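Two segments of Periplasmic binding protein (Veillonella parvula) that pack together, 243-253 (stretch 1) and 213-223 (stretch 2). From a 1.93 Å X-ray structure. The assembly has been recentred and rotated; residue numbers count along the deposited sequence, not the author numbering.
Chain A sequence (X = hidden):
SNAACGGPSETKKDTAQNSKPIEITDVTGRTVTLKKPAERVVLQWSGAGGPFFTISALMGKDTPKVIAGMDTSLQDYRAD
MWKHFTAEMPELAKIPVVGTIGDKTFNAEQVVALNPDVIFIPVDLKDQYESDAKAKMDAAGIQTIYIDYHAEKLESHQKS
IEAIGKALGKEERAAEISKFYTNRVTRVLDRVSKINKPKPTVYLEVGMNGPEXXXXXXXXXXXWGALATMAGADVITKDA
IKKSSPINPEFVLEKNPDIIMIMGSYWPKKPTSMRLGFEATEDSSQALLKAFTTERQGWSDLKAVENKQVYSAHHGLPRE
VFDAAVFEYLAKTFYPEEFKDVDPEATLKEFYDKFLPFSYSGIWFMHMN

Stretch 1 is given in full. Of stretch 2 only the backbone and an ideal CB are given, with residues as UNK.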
# COMPACT_ATOMS: atom_id res chain seq x y z
N LYS A 243 17.01 -0.09 7.33
CA LYS A 243 15.78 -0.48 6.64
C LYS A 243 14.61 0.37 7.14
O LYS A 243 14.24 1.36 6.50
CB LYS A 243 15.50 -1.97 6.87
CG LYS A 243 14.34 -2.52 6.06
CD LYS A 243 14.04 -3.97 6.43
CE LYS A 243 14.00 -4.86 5.20
NZ LYS A 243 13.19 -6.10 5.41
N SER A 244 14.05 -0.03 8.28
CA SER A 244 13.02 0.77 8.94
C SER A 244 13.08 0.57 10.45
O SER A 244 12.71 -0.49 10.97
CB SER A 244 11.63 0.43 8.42
OG SER A 244 10.67 1.37 8.88
N SER A 245 13.55 1.60 11.15
CA SER A 245 13.67 1.57 12.59
C SER A 245 13.63 3.02 13.05
O SER A 245 13.80 3.93 12.24
CB SER A 245 15.00 0.93 13.00
OG SER A 245 16.09 1.69 12.50
N PRO A 246 13.37 3.25 14.34
CA PRO A 246 13.25 4.67 14.69
C PRO A 246 14.59 5.38 14.81
O PRO A 246 15.61 4.76 15.13
CB PRO A 246 12.50 4.65 16.02
CG PRO A 246 12.72 3.28 16.58
CD PRO A 246 12.92 2.35 15.42
N ILE A 247 14.59 6.68 14.53
CA ILE A 247 15.78 7.52 14.60
C ILE A 247 15.86 8.15 16.00
O ILE A 247 14.87 8.20 16.72
CB ILE A 247 15.72 8.63 13.52
CG1 ILE A 247 17.09 9.27 13.29
CG2 ILE A 247 14.70 9.70 13.90
CD1 ILE A 247 18.20 8.26 13.07
N ASN A 248 17.04 8.60 16.40
CA ASN A 248 17.14 9.35 17.65
C ASN A 248 16.61 10.77 17.46
O ASN A 248 16.97 11.43 16.49
CB ASN A 248 18.59 9.39 18.17
CG ASN A 248 19.59 9.74 17.09
OD1 ASN A 248 19.66 9.07 16.05
ND2 ASN A 248 20.37 10.80 17.31
N PRO A 249 15.74 11.23 18.37
CA PRO A 249 15.11 12.56 18.30
C PRO A 249 16.08 13.71 17.97
O PRO A 249 15.72 14.62 17.22
CB PRO A 249 14.55 12.75 19.70
CG PRO A 249 14.25 11.37 20.18
CD PRO A 249 15.28 10.47 19.55
N GLU A 250 17.29 13.64 18.52
CA GLU A 250 18.30 14.67 18.33
C GLU A 250 18.73 14.81 16.87
O GLU A 250 19.12 15.89 16.42
CB GLU A 250 19.54 14.40 19.20
CG GLU A 250 19.25 14.22 20.69
CD GLU A 250 18.65 12.86 21.02
OE1 GLU A 250 17.98 12.74 22.06
OE2 GLU A 250 18.85 11.91 20.22
N PHE A 251 18.67 13.70 16.13
CA PHE A 251 19.02 13.67 14.72
C PHE A 251 18.15 14.66 13.93
O PHE A 251 18.66 15.42 13.11
CB PHE A 251 18.85 12.25 14.18
CG PHE A 251 19.38 12.03 12.78
CD1 PHE A 251 18.53 12.09 11.68
CD2 PHE A 251 20.72 11.71 12.57
CE1 PHE A 251 19.02 11.87 10.39
CE2 PHE A 251 21.21 11.49 11.29
CZ PHE A 251 20.36 11.57 10.20
N VAL A 252 16.85 14.65 14.21
CA VAL A 252 15.92 15.52 13.48
C VAL A 252 16.18 17.01 13.75
O VAL A 252 16.17 17.82 12.82
CB VAL A 252 14.45 15.15 13.76
CG1 VAL A 252 13.51 16.12 13.05
CG2 VAL A 252 14.14 13.72 13.31
N LEU A 253 16.44 17.36 15.01
CA LEU A 253 16.74 18.74 15.37
C LEU A 253 17.99 19.25 14.65
O LEU A 253 18.02 20.39 14.17
CB LEU A 253 16.89 18.89 16.89
CG LEU A 253 15.70 18.44 17.75
CD1 LEU A 253 15.98 18.61 19.24
CD2 LEU A 253 14.45 19.20 17.36
N UNK A 213 6.35 9.03 21.42
CA UNK A 213 7.32 7.99 21.09
C UNK A 213 7.56 7.96 19.58
O UNK A 213 6.60 7.90 18.80
CB UNK A 213 6.84 6.62 21.58
N UNK A 214 8.81 7.99 19.15
CA UNK A 214 9.10 8.00 17.71
C UNK A 214 8.73 6.68 17.05
O UNK A 214 9.04 5.61 17.57
CB UNK A 214 10.58 8.30 17.47
N UNK A 215 8.05 6.77 15.91
CA UNK A 215 7.78 5.58 15.13
C UNK A 215 8.97 5.29 14.24
O UNK A 215 10.01 5.97 14.35
CB UNK A 215 6.50 5.74 14.30
N UNK A 216 8.84 4.29 13.38
CA UNK A 216 9.93 3.93 12.47
C UNK A 216 10.20 5.00 11.42
O UNK A 216 9.26 5.61 10.89
CB UNK A 216 9.61 2.60 11.77
N UNK A 217 11.48 5.23 11.13
CA UNK A 217 11.85 6.04 9.97
C UNK A 217 12.38 5.09 8.91
O UNK A 217 12.16 3.88 9.01
CB UNK A 217 12.88 7.11 10.33
N UNK A 218 13.07 5.62 7.90
CA UNK A 218 13.40 4.80 6.73
C UNK A 218 14.79 5.08 6.15
O UNK A 218 15.30 6.20 6.27
CB UNK A 218 12.35 5.02 5.64
N UNK A 219 15.39 4.08 5.51
CA UNK A 219 16.58 4.29 4.68
C UNK A 219 16.11 4.94 3.39
O UNK A 219 14.92 5.17 3.21
CB UNK A 219 17.33 2.98 4.41
N UNK A 220 17.04 5.22 2.47
CA UNK A 220 16.68 5.84 1.21
C UNK A 220 16.20 4.85 0.15
O UNK A 220 15.74 5.26 -0.93
CB UNK A 220 17.88 6.62 0.67
N UNK A 221 16.30 3.56 0.45
CA UNK A 221 15.89 2.53 -0.52
C UNK A 221 14.90 1.49 0.02
O UNK A 221 14.80 0.40 -0.52
CB UNK A 221 17.13 1.80 -1.03
N UNK A 222 14.17 1.83 1.08
CA UNK A 222 13.16 0.90 1.59
C UNK A 222 11.83 1.60 1.84
O UNK A 222 11.79 2.63 2.52
CB UNK A 222 13.65 0.24 2.88
N UNK A 223 10.75 1.05 1.28
CA UNK A 223 9.39 1.49 1.59
C UNK A 223 9.22 2.99 1.33
O UNK A 223 9.61 3.46 0.26
CB UNK A 223 9.05 1.17 3.05

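Position 213 has nothing of stretch 1 within 5.5 Å of its ideal CB. A polar or charged side chain would do. It is Glu213, which makes no contact with stretch 1.

Position 214 points its CA-to-CB bond toward stretch 1. The ideal CB lies 4.4 Å from Pro246 CB, and Pro249, Ile247 and Val252 offer an apolar surface beyond. Leucine, methionine or an aromatic would suit. It is Phe214. Pro249 CG sits over one ring face, 4.1 Å from the centroid of the Phe214 ring, a CH-pi contact. Val252 CG2 meets the ring edge, 4.3 Å from Phe214 CE2. Ile247 CG2 is 4.0 Å from Phe214 CD2.

Position 215 directs its ideal CB away from stretch 1. Phi/psi of -85/-175 does not demand glycine, so many residues could fit as far as stretch 1 is concerned. It is Gly215. A water donates to Gly215 O at 2.7 Å and accepts from Ile247 N at 2.9 Å, bridging the stretches.

Position 216 points sideways, its ideal CB 3.3 Å from Ser244 OG. Ser244 OG crowds CB, and Ser245 and Pro246 lie alongside, so a side chain of modest size, polar or not, could fit. It is Asn216. Asn216 OD1 lies 3.2 Å from Pro246 CD and 3.4 Å from Ser245 CA.

Position 217 also points sideways, with the ideal CB 3.8 Å from Ser245 O and 4.5 Å from Ile247 CB. Alanine, serine, threonine or cysteine would be plausible. It is Ser217. Both backbone groups bond to stretch 1: Ser217 N donates to Ser245 O at 2.9 Å, and Ser244 OG donates to Ser217 O at 2.9 Å. Ser217 OG is bonded elsewhere in the structure.

Position 218 points away, so stretch 1 restricts it little; a large side chain could still pass Ser244. It is Phe218, with Ser244 OG over one ring face, 3.5 Å from Phe218 CE2.

Position 219 points sideways, its ideal CB 4.1 Å from Lys243 O. Small residues suit. It is Ser219. Ser219 N donates to Lys243 O at 3.1 Å.

Positions 220 and 221 have ideal CBs clear of stretch 1. Small or polar residues would do. They are Gly220 and Asn221; Ser219 OG donates to Asn221 OD1 at 2.9 Å.

Position 222 points toward stretch 1, beside the aliphatic chain of Lys243. A flat or long apolar side chain fits. It is Tyr222. Lys243 CG lies over one face, 3.6 Å from the centroid of the Tyr222 ring.

Position 223 points toward stretch 1, but nothing there is within 5.5 Å of its ideal CB. Phi/psi of 56/-131 favours glycine; a small polar residue is possible. It is Ser223, at an N-cap position without a side-chain capping bond.

Stretch 2, residues 213-223: EFGNSFSGNYS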
# COMPACT_ATOMS: atom_id res chain seq x y z
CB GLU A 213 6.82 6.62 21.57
CG GLU A 213 7.80 5.47 21.33
CD GLU A 213 7.21 4.11 21.67
OE1 GLU A 213 5.99 4.03 21.94
OE2 GLU A 213 7.96 3.11 21.67
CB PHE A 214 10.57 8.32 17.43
CG PHE A 214 10.88 9.80 17.45
CD1 PHE A 214 10.36 10.62 18.44
CD2 PHE A 214 11.70 10.35 16.47
CE1 PHE A 214 10.66 11.98 18.46
CE2 PHE A 214 11.99 11.71 16.48
CZ PHE A 214 11.47 12.52 17.47
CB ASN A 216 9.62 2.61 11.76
CG ASN A 216 9.69 1.41 12.68
OD1 ASN A 216 10.41 1.42 13.68
ND2 ASN A 216 8.94 0.38 12.35
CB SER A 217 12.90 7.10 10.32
OG SER A 217 13.04 8.03 9.26
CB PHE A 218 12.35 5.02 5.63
CG PHE A 218 10.95 4.63 6.04
CD1 PHE A 218 10.11 5.54 6.67
CD2 PHE A 218 10.48 3.35 5.78
CE1 PHE A 218 8.82 5.18 7.04
CE2 PHE A 218 9.18 2.98 6.15
CZ PHE A 218 8.36 3.91 6.79
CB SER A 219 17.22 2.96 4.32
OG SER A 219 16.41 2.28 3.37
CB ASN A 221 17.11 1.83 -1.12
CG ASN A 221 17.85 0.96 -0.11
OD1 ASN A 221 17.44 0.84 1.05
ND2 ASN A 221 18.95 0.35 -0.55
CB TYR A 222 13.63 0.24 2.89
CG TYR A 222 12.57 -0.65 3.49
CD1 TYR A 222 12.21 -1.84 2.88
CD2 TYR A 222 11.91 -0.29 4.65
CE1 TYR A 222 11.22 -2.66 3.41
CE2 TYR A 222 10.93 -1.09 5.20
CZ TYR A 222 10.59 -2.27 4.58
OH TYR A 222 9.60 -3.07 5.12
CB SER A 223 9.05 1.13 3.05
OG SER A 223 7.70 1.45 3.36
O HOH W 1 11.96 7.78 13.84
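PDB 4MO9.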